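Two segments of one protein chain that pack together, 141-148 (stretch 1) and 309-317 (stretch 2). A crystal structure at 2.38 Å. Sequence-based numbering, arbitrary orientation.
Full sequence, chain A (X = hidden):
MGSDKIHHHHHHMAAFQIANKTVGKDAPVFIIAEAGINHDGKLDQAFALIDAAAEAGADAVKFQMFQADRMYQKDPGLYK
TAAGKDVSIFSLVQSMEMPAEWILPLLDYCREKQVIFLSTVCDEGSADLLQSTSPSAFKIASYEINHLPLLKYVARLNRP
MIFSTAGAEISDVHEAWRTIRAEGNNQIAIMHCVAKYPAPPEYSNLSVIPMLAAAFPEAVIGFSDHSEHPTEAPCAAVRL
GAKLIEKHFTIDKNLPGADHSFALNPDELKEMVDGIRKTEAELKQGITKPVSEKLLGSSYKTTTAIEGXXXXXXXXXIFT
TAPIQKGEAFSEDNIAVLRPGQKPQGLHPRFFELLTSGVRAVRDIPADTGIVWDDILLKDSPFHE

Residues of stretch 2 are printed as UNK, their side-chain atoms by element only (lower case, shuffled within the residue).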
# COMPACT_ATOMS: atom_id res chain seq x y z
N ALA A 141 1.73 1.23 -1.01
CA ALA A 141 0.57 1.29 -1.89
C ALA A 141 0.89 0.60 -3.23
O ALA A 141 2.08 0.41 -3.59
CB ALA A 141 0.19 2.79 -2.16
N SER A 142 -0.17 0.32 -3.99
CA SER A 142 -0.05 -0.36 -5.28
C SER A 142 0.86 0.36 -6.26
O SER A 142 1.66 -0.29 -6.93
CB SER A 142 -1.44 -0.55 -5.92
OG SER A 142 -2.26 -1.39 -5.12
N TYR A 143 0.76 1.69 -6.33
CA TYR A 143 1.50 2.45 -7.37
C TYR A 143 2.99 2.56 -7.10
O TYR A 143 3.76 2.86 -8.01
CB TYR A 143 0.87 3.82 -7.63
CG TYR A 143 -0.57 3.74 -8.07
CD1 TYR A 143 -0.99 2.73 -8.96
CD2 TYR A 143 -1.53 4.63 -7.58
CE1 TYR A 143 -2.32 2.62 -9.37
CE2 TYR A 143 -2.88 4.54 -7.99
CZ TYR A 143 -3.26 3.53 -8.89
OH TYR A 143 -4.57 3.42 -9.31
N GLU A 144 3.40 2.26 -5.87
CA GLU A 144 4.80 2.10 -5.52
C GLU A 144 5.29 0.66 -5.60
O GLU A 144 6.37 0.35 -5.08
CB GLU A 144 5.07 2.64 -4.11
CG GLU A 144 5.17 4.16 -4.03
CD GLU A 144 3.87 4.87 -4.32
OE1 GLU A 144 2.86 4.52 -3.69
OE2 GLU A 144 3.85 5.80 -5.17
N ILE A 145 4.53 -0.24 -6.21
CA ILE A 145 5.00 -1.62 -6.33
C ILE A 145 6.34 -1.72 -7.07
O ILE A 145 7.09 -2.69 -6.89
CB ILE A 145 3.96 -2.54 -6.98
CG1 ILE A 145 4.32 -3.98 -6.72
CG2 ILE A 145 3.78 -2.26 -8.53
CD1 ILE A 145 3.15 -4.93 -7.03
N ASN A 146 6.67 -0.72 -7.88
CA ASN A 146 7.89 -0.76 -8.69
C ASN A 146 8.88 0.30 -8.25
O ASN A 146 9.84 0.58 -8.96
CB ASN A 146 7.55 -0.61 -10.20
CG ASN A 146 7.11 0.80 -10.56
OD1 ASN A 146 6.67 1.56 -9.69
ND2 ASN A 146 7.23 1.16 -11.86
N HIS A 147 8.67 0.87 -7.06
CA HIS A 147 9.62 1.82 -6.53
C HIS A 147 10.68 1.02 -5.83
O HIS A 147 10.75 0.96 -4.57
CB HIS A 147 8.95 2.78 -5.55
CG HIS A 147 9.77 3.96 -5.20
ND1 HIS A 147 11.15 3.98 -5.33
CD2 HIS A 147 9.42 5.19 -4.75
CE1 HIS A 147 11.60 5.17 -4.96
NE2 HIS A 147 10.58 5.91 -4.59
N LEU A 148 11.53 0.42 -6.64
CA LEU A 148 12.52 -0.54 -6.18
C LEU A 148 13.54 0.07 -5.22
O LEU A 148 13.87 -0.56 -4.21
CB LEU A 148 13.18 -1.27 -7.36
CG LEU A 148 12.27 -2.03 -8.36
CD1 LEU A 148 13.16 -2.94 -9.16
CD2 LEU A 148 11.11 -2.86 -7.72
N UNK A 309 -4.83 -0.72 -17.42
CA UNK A 309 -3.35 -0.55 -17.54
C UNK A 309 -2.73 0.63 -16.75
O UNK A 309 -2.04 1.50 -17.31
o UNK A 309 -2.37 1.38 -21.88
c UNK A 309 -2.94 0.43 -21.30
c UNK A 309 -3.31 0.60 -19.85
o UNK A 309 -3.23 -0.66 -21.87
c UNK A 309 -2.88 -0.59 -19.00
N UNK A 310 -2.99 0.62 -15.44
CA UNK A 310 -2.43 1.60 -14.52
C UNK A 310 -0.94 1.33 -14.31
O UNK A 310 -0.18 2.22 -13.90
c UNK A 310 -3.20 1.60 -13.18
c UNK A 310 -4.48 2.44 -13.29
c UNK A 310 -4.00 0.09 -11.27
c UNK A 310 -3.53 0.17 -12.73
N UNK A 311 -0.53 0.10 -14.60
CA UNK A 311 0.89 -0.26 -14.57
C UNK A 311 1.74 0.51 -15.59
O UNK A 311 2.95 0.66 -15.41
c UNK A 311 0.59 -3.98 -15.89
c UNK A 311 1.07 -1.79 -14.69
n UNK A 311 1.97 -4.36 -15.55
c UNK A 311 0.38 -2.48 -15.87
c UNK A 311 2.98 -4.41 -16.43
n UNK A 311 4.19 -4.77 -16.02
n UNK A 311 2.79 -4.10 -17.71
N UNK A 312 1.09 1.01 -16.64
CA UNK A 312 1.75 1.84 -17.65
C UNK A 312 1.70 3.34 -17.33
O UNK A 312 2.72 4.02 -17.44
o UNK A 312 0.53 -0.58 -20.02
c UNK A 312 1.45 0.12 -19.56
c UNK A 312 1.18 1.56 -19.06
n UNK A 312 2.71 -0.32 -19.47
N UNK A 313 0.53 3.83 -16.94
CA UNK A 313 0.30 5.27 -16.71
C UNK A 313 0.26 5.72 -15.23
O UNK A 313 0.21 6.93 -14.97
c UNK A 313 -4.01 6.27 -15.15
c UNK A 313 -0.95 5.78 -17.48
c UNK A 313 -4.34 4.25 -16.43
c UNK A 313 -2.76 6.47 -15.81
c UNK A 313 -2.29 5.56 -16.77
c UNK A 313 -4.79 5.16 -15.47
c UNK A 313 -3.09 4.45 -17.08
N UNK A 314 0.27 4.78 -14.27
CA UNK A 314 0.13 5.15 -12.84
C UNK A 314 1.23 4.69 -11.86
O UNK A 314 1.42 5.34 -10.82
c UNK A 314 -1.26 4.78 -12.31
N UNK A 315 1.95 3.60 -12.18
CA UNK A 315 3.15 3.22 -11.42
C UNK A 315 4.23 4.28 -11.56
O UNK A 315 4.12 5.17 -12.40
c UNK A 315 3.72 1.91 -11.90
o UNK A 315 0.44 -2.53 -10.61
c UNK A 315 2.39 -1.67 -11.69
c UNK A 315 1.70 0.89 -10.80
c UNK A 315 1.24 -1.48 -10.94
c UNK A 315 3.21 -0.55 -12.01
c UNK A 315 0.89 -0.21 -10.49
c UNK A 315 2.86 0.74 -11.57
N UNK A 316 5.29 4.17 -10.76
CA UNK A 316 6.36 5.17 -10.81
C UNK A 316 7.28 5.00 -12.03
O UNK A 316 7.32 3.92 -12.65
n UNK A 316 6.10 6.71 -6.18
n UNK A 316 7.47 8.37 -5.28
c UNK A 316 6.35 5.38 -8.24
c UNK A 316 7.03 6.29 -7.23
c UNK A 316 6.34 7.68 -5.29
c UNK A 316 7.18 5.17 -9.52
n UNK A 316 5.42 7.98 -4.41
N UNK A 317 7.99 6.07 -12.37
CA UNK A 317 9.06 6.02 -13.34
C UNK A 317 10.11 7.06 -12.99
O UNK A 317 10.00 7.77 -11.97

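Position 309 carries three carbons in a row, the third bearing two oxygens. It does not reach stretch 1. The carboxylate ending makes it Glu-309, which sits at the N-cap of the short helix that follows.

Position 310 has four carbons, forked at the first, with one arm two carbons long. Its CA-to-CB bond points toward stretch 1. The end of the longer arm meets the edge of the Tyr-143 ring. This is Ile-310, and its CD1 lies 3.6 Å from Tyr-143 CE1.

Position 311 has three carbons, a nitrogen, then a carbon carrying two more nitrogens. It makes no contact with stretch 1 and touches a crystal neighbour. The guanidinium makes it Arg-311.

Position 312 has two carbons, the second bearing one oxygen and one nitrogen. It is exposed and out of reach of stretch 1. The amide identifies Asn-312.

Position 313 has one carbon and then a ring of six carbons with no oxygen. Its CA-to-CB bond points away, and the ring makes no contact with stretch 1. It is Phe-313.

Position 314 has a single side-chain carbon. That carbon lies over one face of the Tyr-143 ring, 4.0 Å from CB to the ring centroid, a CH-pi contact. The residue is Ala-314, the first to leave helical geometry.

Position 315 has one carbon, then a six-carbon ring bearing one oxygen. Ile-145 lies over one face of the ring, and the Tyr-143 ring meets its edge. The oxygen on the ring marks Tyr-315. Ile-145 CG2 comes within 3.5 Å of Tyr-315 CE2, and Tyr-315 CD1 is 3.7 Å from Tyr-143 CD1. The backbone also takes part: Tyr-315 CA approaches Tyr-143 O at 3.5 Å, a CA-H...O contact.

Position 316 has three carbons, a nitrogen, then a carbon with two more nitrogens. It reaches a carboxylate of stretch 1, as a guanidinium would. This is Arg-316. Its NE lies 2.6 Å from Glu-144 OE2, a salt bridge, and its NH2 bonds the same oxygen at 2.8 Å. Arg-316 CD also packs 3.6 Å from His-147 CD2.

Position 317 has no side-chain atoms and makes no contact here. It is Gly-317.

The contact combines apolar packing with polar pairing. Tyr-143 and Tyr-315 meet edge to edge, and each takes an aliphatic group over one face. Beside them, Asn-146 pairs with the Arg-316 backbone: Arg-316 N donates to Asn-146 OD1 at 3.1 Å, and Asn-146 ND2 donates to Arg-316 O at 2.9 Å. The side-chain salt bridge adds a charged link to this backbone pairing.

Stretch 2, residues 309-317: EIRNFAYRG
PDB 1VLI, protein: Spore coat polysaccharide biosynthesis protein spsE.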